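Side-chain contacts in Serpin48 (Tenebrio molitor, PDB 3OZQ), which is a highly specific serpin of insect innate immunity that inhibits the serine protease SPE: residues T101-R106 and G306-S311; E107-I112 and S299-E304; K96-T101 and A133-A138; L47-C52 and E58-V63. All coordinates share one frame; numbering follows the deposited sequence.

Overall arrangement
From the N terminus, interaction 4 closes first. It is a short-range contact that folds helix 38-50 back against helix 54-63. Strand 90-100 then opens interaction 3, which closes at helix 129-143. Before it closes, the loop at 101-106 opens interaction 1 and helix 107-115 opens interaction 2. Both close nearly two hundred residues later, interaction 2 first and interaction 1 just after. Interaction 2 therefore lies within interaction 1, and interaction 3 crosses both. Interactions 1 to 3 tie together one end of the large sheet and its neighbouring loops and helices, and interaction 4 joins two helices beside it. Phe109 of interaction 2 touches Leu47 of interaction 4 and Ile97 of interaction 3.

Interaction 1 of 4, residues T101-R106 and G306-S311; sequences TNFSVR and GDLVIS
Asp307 OD1 lies between two partners, the ring of Phe103 and the backbone N of Glu304. The N-H of Glu304 gives it a hydrogen bond. On the Phe103 side the same oxygen comes within 3.2 Å of Phe103 CE2. This is a loop-to-loop contact at one end of the large central sheet of the serpin fold. Segment 101-106 leads out of strand 90-100, and segment 306-311 leads into strand 310-321.

Asp307 also lies over a face of the ring. Its CB makes a CH-pi contact 4.1 Å from the Phe103 ring centroid, displaced toward the rim. The carboxylate is tilted only 27° from the ring plane, and the two side chains cross at about a right angle. Phe103 has CG anti to the carbonyl carbon (chi1 -47°), which lays its ring against Asp307 CB. Asn102 CB occupies the opposite face.

No hydrogen bond joins the two segments. Leu308 adds the apolar part, sliding past Phe103 in the opposite direction. Its two methyls divide the work. CD1 packs against Val99 CG1 on strand 90-100, while CD2 approaches the ring obliquely and stops 3.5 Å from Phe103 CD1.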
# COMPACT_ATOMS: atom_id res chain seq x y z
N THR A 101 -13.52 23.51 -9.54
CA THR A 101 -14.22 23.73 -10.82
C THR A 101 -13.71 24.96 -11.57
O THR A 101 -13.70 24.98 -12.80
CB THR A 101 -15.80 23.79 -10.74
OG1 THR A 101 -16.23 24.33 -9.48
CG2 THR A 101 -16.41 22.41 -10.92
N ASN A 102 -13.26 25.96 -10.83
CA ASN A 102 -12.87 27.22 -11.45
C ASN A 102 -11.81 27.00 -12.50
O ASN A 102 -11.73 27.77 -13.46
CB ASN A 102 -12.38 28.20 -10.38
CG ASN A 102 -13.34 28.33 -9.23
OD1 ASN A 102 -13.48 27.40 -8.41
ND2 ASN A 102 -14.03 29.47 -9.16
N PHE A 103 -11.00 25.95 -12.34
CA PHE A 103 -9.87 25.75 -13.23
C PHE A 103 -10.00 24.44 -13.99
O PHE A 103 -9.60 23.37 -13.50
CB PHE A 103 -8.54 25.85 -12.47
CG PHE A 103 -8.45 27.04 -11.55
CD1 PHE A 103 -8.66 26.90 -10.18
CD2 PHE A 103 -8.14 28.30 -12.03
CE1 PHE A 103 -8.56 27.98 -9.33
CE2 PHE A 103 -8.05 29.39 -11.18
CZ PHE A 103 -8.26 29.23 -9.83
N SER A 104 -10.58 24.52 -15.18
CA SER A 104 -10.78 23.38 -16.06
C SER A 104 -9.51 22.55 -16.24
O SER A 104 -8.45 23.07 -16.60
CB SER A 104 -11.27 23.86 -17.43
OG SER A 104 -12.57 24.42 -17.33
N VAL A 105 -9.61 21.26 -15.98
CA VAL A 105 -8.48 20.37 -16.14
C VAL A 105 -8.08 20.28 -17.60
O VAL A 105 -8.92 20.04 -18.48
CB VAL A 105 -8.81 18.96 -15.61
CG1 VAL A 105 -7.58 18.06 -15.69
CG2 VAL A 105 -9.34 19.04 -14.20
N ARG A 106 -6.79 20.48 -17.87
CA ARG A 106 -6.26 20.35 -19.22
C ARG A 106 -6.43 18.93 -19.75
O ARG A 106 -5.95 17.97 -19.14
CB ARG A 106 -4.78 20.75 -19.26
CG ARG A 106 -4.53 22.13 -18.69
CD ARG A 106 -3.06 22.51 -18.75
NE ARG A 106 -2.77 23.64 -17.87
CZ ARG A 106 -2.97 24.92 -18.18
NH1 ARG A 106 -3.48 25.23 -19.37
NH2 ARG A 106 -2.68 25.88 -17.32
N GLY A 306 0.26 28.95 -8.81
CA GLY A 306 -0.24 29.49 -7.57
C GLY A 306 -1.76 29.43 -7.44
O GLY A 306 -2.29 29.60 -6.35
N ASP A 307 -2.44 29.18 -8.55
CA ASP A 307 -3.88 28.92 -8.56
C ASP A 307 -4.24 27.66 -7.78
O ASP A 307 -5.20 27.63 -7.00
CB ASP A 307 -4.37 28.76 -10.01
CG ASP A 307 -4.57 30.10 -10.73
OD1 ASP A 307 -4.97 30.08 -11.91
OD2 ASP A 307 -4.34 31.17 -10.11
N LEU A 308 -3.49 26.59 -8.00
CA LEU A 308 -3.81 25.32 -7.36
C LEU A 308 -2.68 24.89 -6.45
O LEU A 308 -1.52 25.23 -6.68
CB LEU A 308 -4.09 24.25 -8.41
CG LEU A 308 -5.31 24.51 -9.30
CD1 LEU A 308 -5.44 23.41 -10.34
CD2 LEU A 308 -6.59 24.63 -8.48
N VAL A 309 -3.02 24.20 -5.37
CA VAL A 309 -2.05 23.53 -4.52
C VAL A 309 -2.65 22.16 -4.25
O VAL A 309 -3.85 21.96 -4.47
CB VAL A 309 -1.83 24.26 -3.19
CG1 VAL A 309 -1.54 25.75 -3.43
CG2 VAL A 309 -3.04 24.08 -2.28
N ILE A 310 -1.84 21.21 -3.80
CA ILE A 310 -2.40 19.94 -3.39
C ILE A 310 -2.97 20.13 -1.99
O ILE A 310 -2.23 20.35 -1.04
CB ILE A 310 -1.36 18.80 -3.35
CG1 ILE A 310 -0.78 18.53 -4.75
CG2 ILE A 310 -1.99 17.54 -2.81
CD1 ILE A 310 0.19 17.31 -4.78
N SER A 311 -4.28 20.01 -1.88
CA SER A 311 -4.95 20.29 -0.61
C SER A 311 -4.99 19.05 0.30
O SER A 311 -4.81 19.16 1.51
CB SER A 311 -6.36 20.80 -0.87
OG SER A 311 -6.35 21.93 -1.71

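Interaction 2 of 4, residues E107-I112 and S299-E304; sequences EEFQKI and SGIAGE
Phe109 and Ile301 carry this contact, and Gly300 adds a smaller share. Phe109 stands on the first turn of helix 107-115. Its CG is anti to the backbone N (chi1 -170°), and the bond from CA to CB points toward segment 299-304. The ring presents one face to Ile301. There Ile301 CG1 makes a CH-pi contact 3.6 Å from the Phe109 ring centroid, 17° off the ring normal. The methylene is offset toward CZ, and its closest approach is 3.5 Å, from Ile301 CG1 to Phe109 CZ.

Ile301 uses all its branches. CG2 reaches the CD2 and CE2 side of the ring, while CD1 lies 3.9 Å from Phe109 CZ. Gly300 meets the ring with its backbone: Gly300 O lies 4.0 Å from Phe109 CB and comes in obliquely to the ring. No hydrogen bond joins the two segments. Just before the helix, however, Arg106 N bonds to Ile301 O.

The ring also touches Leu47 and Ser50 of helix 38-50 and Ile97 of strand 90-100. Putting an alanine in place of Phe109 would probably open a gap between these groups and leave Ile301 CG1 without the ring face it rests on.

Ile301 touches Val99 as well. The contact is buried apolar packing of the serpin fold, where a helix and a loop pack beside one end of the large central sheet.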
# COMPACT_ATOMS: atom_id res chain seq x y z
N GLU A 107 -7.13 18.80 -20.87
CA GLU A 107 -7.41 17.50 -21.48
C GLU A 107 -6.17 16.61 -21.56
O GLU A 107 -6.27 15.39 -21.45
CB GLU A 107 -8.02 17.67 -22.87
CG GLU A 107 -9.46 18.13 -22.87
CD GLU A 107 -10.35 17.24 -23.73
OE1 GLU A 107 -11.58 17.26 -23.53
OE2 GLU A 107 -9.80 16.52 -24.59
N GLU A 108 -5.01 17.23 -21.78
CA GLU A 108 -3.74 16.53 -21.87
C GLU A 108 -3.37 15.81 -20.57
O GLU A 108 -2.67 14.80 -20.59
CB GLU A 108 -2.63 17.53 -22.21
CG GLU A 108 -1.25 16.91 -22.35
CD GLU A 108 -0.13 17.95 -22.45
OE1 GLU A 108 -0.44 19.17 -22.45
OE2 GLU A 108 1.05 17.54 -22.52
N PHE A 109 -3.83 16.35 -19.44
CA PHE A 109 -3.53 15.78 -18.14
C PHE A 109 -4.48 14.64 -17.86
O PHE A 109 -4.09 13.60 -17.31
CB PHE A 109 -3.63 16.83 -17.03
CG PHE A 109 -3.10 16.37 -15.69
CD1 PHE A 109 -1.74 16.21 -15.47
CD2 PHE A 109 -3.97 16.13 -14.64
CE1 PHE A 109 -1.25 15.79 -14.23
CE2 PHE A 109 -3.49 15.71 -13.40
CZ PHE A 109 -2.13 15.55 -13.20
N GLN A 110 -5.74 14.81 -18.25
CA GLN A 110 -6.73 13.75 -18.06
C GLN A 110 -6.35 12.53 -18.88
O GLN A 110 -6.75 11.42 -18.57
CB GLN A 110 -8.11 14.22 -18.49
CG GLN A 110 -8.64 15.42 -17.75
CD GLN A 110 -10.04 15.76 -18.20
OE1 GLN A 110 -11.00 15.60 -17.46
NE2 GLN A 110 -10.15 16.23 -19.44
N LYS A 111 -5.60 12.77 -19.94
CA LYS A 111 -5.24 11.73 -20.88
C LYS A 111 -4.06 10.94 -20.34
O LYS A 111 -4.02 9.71 -20.42
CB LYS A 111 -4.92 12.37 -22.23
CG LYS A 111 -4.22 11.45 -23.23
CD LYS A 111 -4.09 12.13 -24.58
CE LYS A 111 -3.45 11.20 -25.62
NZ LYS A 111 -3.51 11.78 -26.99
N ILE A 112 -3.09 11.65 -19.77
CA ILE A 112 -1.90 11.01 -19.25
C ILE A 112 -2.24 10.23 -17.97
O ILE A 112 -1.65 9.18 -17.71
CB ILE A 112 -0.77 12.03 -19.01
CG1 ILE A 112 0.57 11.30 -18.83
CG2 ILE A 112 -1.07 12.91 -17.82
CD1 ILE A 112 1.76 12.24 -18.78
N SER A 299 0.51 24.22 -12.68
CA SER A 299 0.01 24.79 -13.94
C SER A 299 -0.14 23.76 -15.07
O SER A 299 -0.78 24.03 -16.08
CB SER A 299 0.87 25.97 -14.41
OG SER A 299 2.25 25.63 -14.46
N GLY A 300 0.50 22.61 -14.91
CA GLY A 300 0.33 21.51 -15.84
C GLY A 300 -1.01 20.82 -15.68
O GLY A 300 -1.46 20.10 -16.56
N ILE A 301 -1.66 21.05 -14.55
CA ILE A 301 -2.97 20.45 -14.33
C ILE A 301 -4.06 21.41 -14.81
O ILE A 301 -4.92 21.05 -15.61
CB ILE A 301 -3.16 20.06 -12.85
CG1 ILE A 301 -2.15 18.98 -12.46
CG2 ILE A 301 -4.59 19.59 -12.60
CD1 ILE A 301 -1.99 18.78 -10.97
N ALA A 302 -4.00 22.65 -14.32
CA ALA A 302 -4.95 23.68 -14.72
C ALA A 302 -4.56 25.01 -14.12
O ALA A 302 -3.84 25.05 -13.12
CB ALA A 302 -6.38 23.30 -14.30
N GLY A 303 -5.02 26.09 -14.74
CA GLY A 303 -4.73 27.42 -14.26
C GLY A 303 -3.28 27.83 -14.40
O GLY A 303 -2.51 27.19 -15.12
N GLU A 304 -2.92 28.90 -13.72
CA GLU A 304 -1.56 29.41 -13.74
C GLU A 304 -0.91 29.13 -12.40
O GLU A 304 -1.59 28.74 -11.46
CB GLU A 304 -1.56 30.93 -14.01
CG GLU A 304 -1.74 31.31 -15.48
CD GLU A 304 -3.12 30.97 -16.00
OE1 GLU A 304 -4.12 31.21 -15.28
OE2 GLU A 304 -3.21 30.44 -17.12

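Interaction 3 of 4, residues K96-T101 and A133-A138; sequences KIYVKT and AKLMNA
Met136 CG makes a CH-pi contact over the centre of the Tyr98 ring, 3.5 Å from the centroid and 11° off the ring normal. Lys96 CG lies over the opposite face, toward the rim, so the ring is sandwiched between two methylene groups.

The sulfur takes part too. Met136 SD lies over the same face as its CG, 4.2 Å from the Tyr98 ring centroid, which makes a Met-aromatic contact. Tyr98 and Met136 slide past each other in opposite directions.

The pair joins two elements of the serpin fold. Tyr98 belongs to strand 90-100 of the large central sheet, and Met136 to helix 129-143, the helix F that lies across this sheet in serpins. Met136 also touches Val164 and Ile166 of the neighbouring strand 163-174.

Apolar contacts complete the fit. The Met136 chain bends at its last torsion (chi3 68°), which turns CE back toward the ring. Packing is tight there, with Met136 CE 3.2 Å from Tyr98 CD2. Leu135, the next residue back on the helix, comes in obliquely near CE1, on the same side of the ring plane as Met136. Its CD1 is 3.7 Å from Tyr98 CE1.

Lys96 has polar partners outside the two segments. Its NZ forms a salt bridge with Glu122 OE2 and a hydrogen bond with Gln120 OE1. The lysine also makes a cation-pi contact with Trp139.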
# COMPACT_ATOMS: atom_id res chain seq x y z
N LYS A 96 -7.72 9.05 -8.34
CA LYS A 96 -8.27 10.20 -9.03
C LYS A 96 -7.73 11.51 -8.48
O LYS A 96 -7.44 11.63 -7.29
CB LYS A 96 -9.79 10.17 -8.95
CG LYS A 96 -10.44 11.43 -9.43
CD LYS A 96 -11.15 11.23 -10.73
CE LYS A 96 -12.40 10.44 -10.54
NZ LYS A 96 -13.36 10.80 -11.64
N ILE A 97 -7.61 12.50 -9.36
CA ILE A 97 -7.20 13.82 -8.94
C ILE A 97 -8.37 14.73 -9.24
O ILE A 97 -8.63 15.03 -10.40
CB ILE A 97 -5.94 14.28 -9.69
CG1 ILE A 97 -4.75 13.38 -9.30
CG2 ILE A 97 -5.62 15.73 -9.37
CD1 ILE A 97 -3.40 13.95 -9.72
N TYR A 98 -9.10 15.12 -8.20
CA TYR A 98 -10.22 16.05 -8.36
C TYR A 98 -9.73 17.48 -8.22
O TYR A 98 -8.99 17.78 -7.29
CB TYR A 98 -11.29 15.78 -7.31
CG TYR A 98 -12.12 14.55 -7.57
CD1 TYR A 98 -13.26 14.61 -8.35
CD2 TYR A 98 -11.75 13.32 -7.03
CE1 TYR A 98 -14.02 13.49 -8.58
CE2 TYR A 98 -12.50 12.20 -7.25
CZ TYR A 98 -13.64 12.28 -8.02
OH TYR A 98 -14.38 11.14 -8.24
N VAL A 99 -10.18 18.35 -9.14
CA VAL A 99 -9.71 19.73 -9.21
C VAL A 99 -10.84 20.79 -9.14
O VAL A 99 -11.92 20.61 -9.71
CB VAL A 99 -8.85 19.94 -10.48
CG1 VAL A 99 -8.32 21.35 -10.54
CG2 VAL A 99 -7.69 18.92 -10.51
N LYS A 100 -10.57 21.87 -8.42
CA LYS A 100 -11.52 22.97 -8.19
C LYS A 100 -12.18 23.39 -9.51
O LYS A 100 -11.48 23.59 -10.49
CB LYS A 100 -10.73 24.13 -7.58
CG LYS A 100 -11.52 25.34 -7.09
CD LYS A 100 -10.55 26.33 -6.46
CE LYS A 100 -11.16 27.73 -6.28
NZ LYS A 100 -12.17 27.79 -5.17
N THR A 101 -13.52 23.51 -9.54
CA THR A 101 -14.22 23.73 -10.82
C THR A 101 -13.71 24.96 -11.57
O THR A 101 -13.70 24.98 -12.80
CB THR A 101 -15.80 23.79 -10.74
OG1 THR A 101 -16.23 24.33 -9.48
CG2 THR A 101 -16.41 22.41 -10.92
N ALA A 133 -17.81 15.47 -1.39
CA ALA A 133 -17.50 14.23 -0.68
C ALA A 133 -18.28 13.03 -1.22
O ALA A 133 -17.70 12.00 -1.56
CB ALA A 133 -17.75 14.39 0.80
N LYS A 134 -19.61 13.15 -1.28
CA LYS A 134 -20.43 12.05 -1.79
C LYS A 134 -20.05 11.65 -3.22
O LYS A 134 -19.98 10.47 -3.56
CB LYS A 134 -21.92 12.41 -1.72
CG LYS A 134 -22.82 11.24 -2.08
CD LYS A 134 -24.29 11.51 -1.81
CE LYS A 134 -25.10 10.21 -1.87
NZ LYS A 134 -24.83 9.31 -0.71
N LEU A 135 -19.80 12.64 -4.05
CA LEU A 135 -19.48 12.43 -5.46
C LEU A 135 -18.20 11.62 -5.57
O LEU A 135 -18.15 10.61 -6.28
CB LEU A 135 -19.33 13.79 -6.15
CG LEU A 135 -19.14 13.97 -7.66
CD1 LEU A 135 -17.66 14.01 -8.04
CD2 LEU A 135 -19.90 12.92 -8.46
N MET A 136 -17.16 12.07 -4.86
CA MET A 136 -15.87 11.39 -4.88
C MET A 136 -16.00 9.98 -4.31
O MET A 136 -15.52 9.03 -4.90
CB MET A 136 -14.83 12.20 -4.11
CG MET A 136 -14.54 13.55 -4.74
SD MET A 136 -13.46 14.61 -3.77
CE MET A 136 -11.93 13.73 -3.86
N ASN A 137 -16.69 9.85 -3.18
CA ASN A 137 -16.88 8.54 -2.56
C ASN A 137 -17.69 7.57 -3.41
O ASN A 137 -17.45 6.37 -3.38
CB ASN A 137 -17.54 8.68 -1.18
CG ASN A 137 -16.64 9.38 -0.19
OD1 ASN A 137 -15.43 9.51 -0.42
ND2 ASN A 137 -17.22 9.85 0.91
N ALA A 138 -18.65 8.10 -4.16
CA ALA A 138 -19.52 7.24 -4.96
C ALA A 138 -18.70 6.69 -6.11
O ALA A 138 -18.86 5.53 -6.50
CB ALA A 138 -20.74 8.00 -5.46

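Interaction 4 of 4, residues L47-C52 and E58-V63; sequences LAQSGC and EEIRQV
Gln49 meets both Ile60 and Arg61 where helix 38-50 packs on helix 54-63. These two helices of the serpin fold follow one another in the chain. With CG anti to its backbone N (chi1 -174°) and the rest of the chain extended, Gln49 slides past Ile60. Its CB comes within 3.5 Å of Ile60 CG2, and its OE1 lies 3.4 Å from the same methyl. The other end of the amide, Gln49 NE2, rests 3.3 Å from both CB and CG of Arg61. With an alanine here, the Arg61 methylenes would probably lose the amide that lies against them, and Ile60 CG2 would keep CB alone, leaving a gap between the helices.

Ser50 turns back on its own helix, and its OG gives a hydrogen bond to Leu47 O (2.8 Å). Cys52 follows the helix, and its SG touches Ile60 CD1 at 4.1 Å.

The guanidinium of Arg61 leads away from this contact. Its NH2 pairs with Glu58 OE2 by charge alone, since the oxygen lies above the guanidinium plane.

The two segments share no hydrogen bond. Gln49 packs as if it were an apolar chain, and its OE1 is buried without a partner, which is likely to carry an energetic cost.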
# COMPACT_ATOMS: atom_id res chain seq x y z
N LEU A 47 1.84 11.05 -10.96
CA LEU A 47 0.87 11.68 -11.84
C LEU A 47 0.83 13.16 -11.53
O LEU A 47 0.97 14.00 -12.43
CB LEU A 47 -0.51 11.08 -11.64
CG LEU A 47 -1.51 11.17 -12.80
CD1 LEU A 47 -2.93 11.17 -12.29
CD2 LEU A 47 -1.26 12.37 -13.69
N ALA A 48 0.63 13.48 -10.26
CA ALA A 48 0.65 14.87 -9.82
C ALA A 48 1.90 15.60 -10.31
O ALA A 48 1.83 16.70 -10.89
CB ALA A 48 0.59 14.93 -8.31
N GLN A 49 3.05 14.98 -10.04
CA GLN A 49 4.35 15.53 -10.39
C GLN A 49 4.39 15.92 -11.87
O GLN A 49 4.98 16.93 -12.24
CB GLN A 49 5.44 14.49 -10.08
CG GLN A 49 6.87 14.99 -10.26
CD GLN A 49 7.88 13.84 -10.34
OE1 GLN A 49 7.69 12.77 -9.73
NE2 GLN A 49 8.95 14.05 -11.10
N SER A 50 3.73 15.14 -12.71
CA SER A 50 3.79 15.41 -14.13
C SER A 50 3.08 16.71 -14.52
O SER A 50 3.37 17.28 -15.58
CB SER A 50 3.25 14.24 -14.94
OG SER A 50 1.86 14.27 -15.03
N GLY A 51 2.15 17.16 -13.67
CA GLY A 51 1.40 18.38 -13.91
C GLY A 51 1.98 19.57 -13.18
O GLY A 51 1.41 20.66 -13.22
N CYS A 52 3.10 19.35 -12.50
CA CYS A 52 3.79 20.39 -11.75
C CYS A 52 4.96 20.93 -12.55
O CYS A 52 5.31 20.38 -13.60
CB CYS A 52 4.33 19.85 -10.42
SG CYS A 52 3.08 19.45 -9.16
N GLU A 58 10.23 19.18 -9.11
CA GLU A 58 11.56 18.64 -8.85
C GLU A 58 11.66 18.04 -7.45
O GLU A 58 12.29 17.01 -7.26
CB GLU A 58 12.61 19.73 -9.04
CG GLU A 58 14.05 19.25 -8.81
CD GLU A 58 14.44 18.13 -9.75
OE1 GLU A 58 13.77 17.94 -10.79
OE2 GLU A 58 15.43 17.43 -9.45
N GLU A 59 11.04 18.70 -6.48
CA GLU A 59 10.97 18.17 -5.12
C GLU A 59 10.34 16.79 -5.13
O GLU A 59 10.94 15.82 -4.68
CB GLU A 59 10.14 19.09 -4.23
CG GLU A 59 10.93 19.94 -3.27
CD GLU A 59 10.03 20.82 -2.41
OE1 GLU A 59 8.79 20.64 -2.48
OE2 GLU A 59 10.56 21.68 -1.68
N ILE A 60 9.13 16.69 -5.67
CA ILE A 60 8.43 15.41 -5.73
C ILE A 60 9.34 14.35 -6.32
O ILE A 60 9.36 13.19 -5.87
CB ILE A 60 7.15 15.51 -6.56
CG1 ILE A 60 6.13 16.41 -5.83
CG2 ILE A 60 6.54 14.16 -6.81
CD1 ILE A 60 4.96 16.80 -6.68
N ARG A 61 10.11 14.74 -7.33
CA ARG A 61 11.03 13.81 -7.99
C ARG A 61 12.12 13.36 -7.02
O ARG A 61 12.47 12.19 -6.97
CB ARG A 61 11.66 14.48 -9.21
CG ARG A 61 12.09 13.52 -10.31
CD ARG A 61 13.28 14.08 -11.08
NE ARG A 61 14.47 14.10 -10.23
CZ ARG A 61 15.64 14.63 -10.58
NH1 ARG A 61 15.81 15.18 -11.77
NH2 ARG A 61 16.66 14.59 -9.71
N GLN A 62 12.63 14.32 -6.26
CA GLN A 62 13.68 14.10 -5.27
C GLN A 62 13.23 13.12 -4.21
O GLN A 62 13.98 12.23 -3.83
CB GLN A 62 14.08 15.44 -4.62
CG GLN A 62 15.04 15.35 -3.41
CD GLN A 62 14.84 16.51 -2.41
OE1 GLN A 62 13.98 17.36 -2.60
NE2 GLN A 62 15.63 16.52 -1.34
N VAL A 63 12.00 13.29 -3.71
CA VAL A 63 11.53 12.41 -2.63
C VAL A 63 11.16 11.02 -3.13
O VAL A 63 11.38 10.03 -2.44
CB VAL A 63 10.38 13.04 -1.79
CG1 VAL A 63 9.91 14.33 -2.41
CG2 VAL A 63 9.23 12.06 -1.61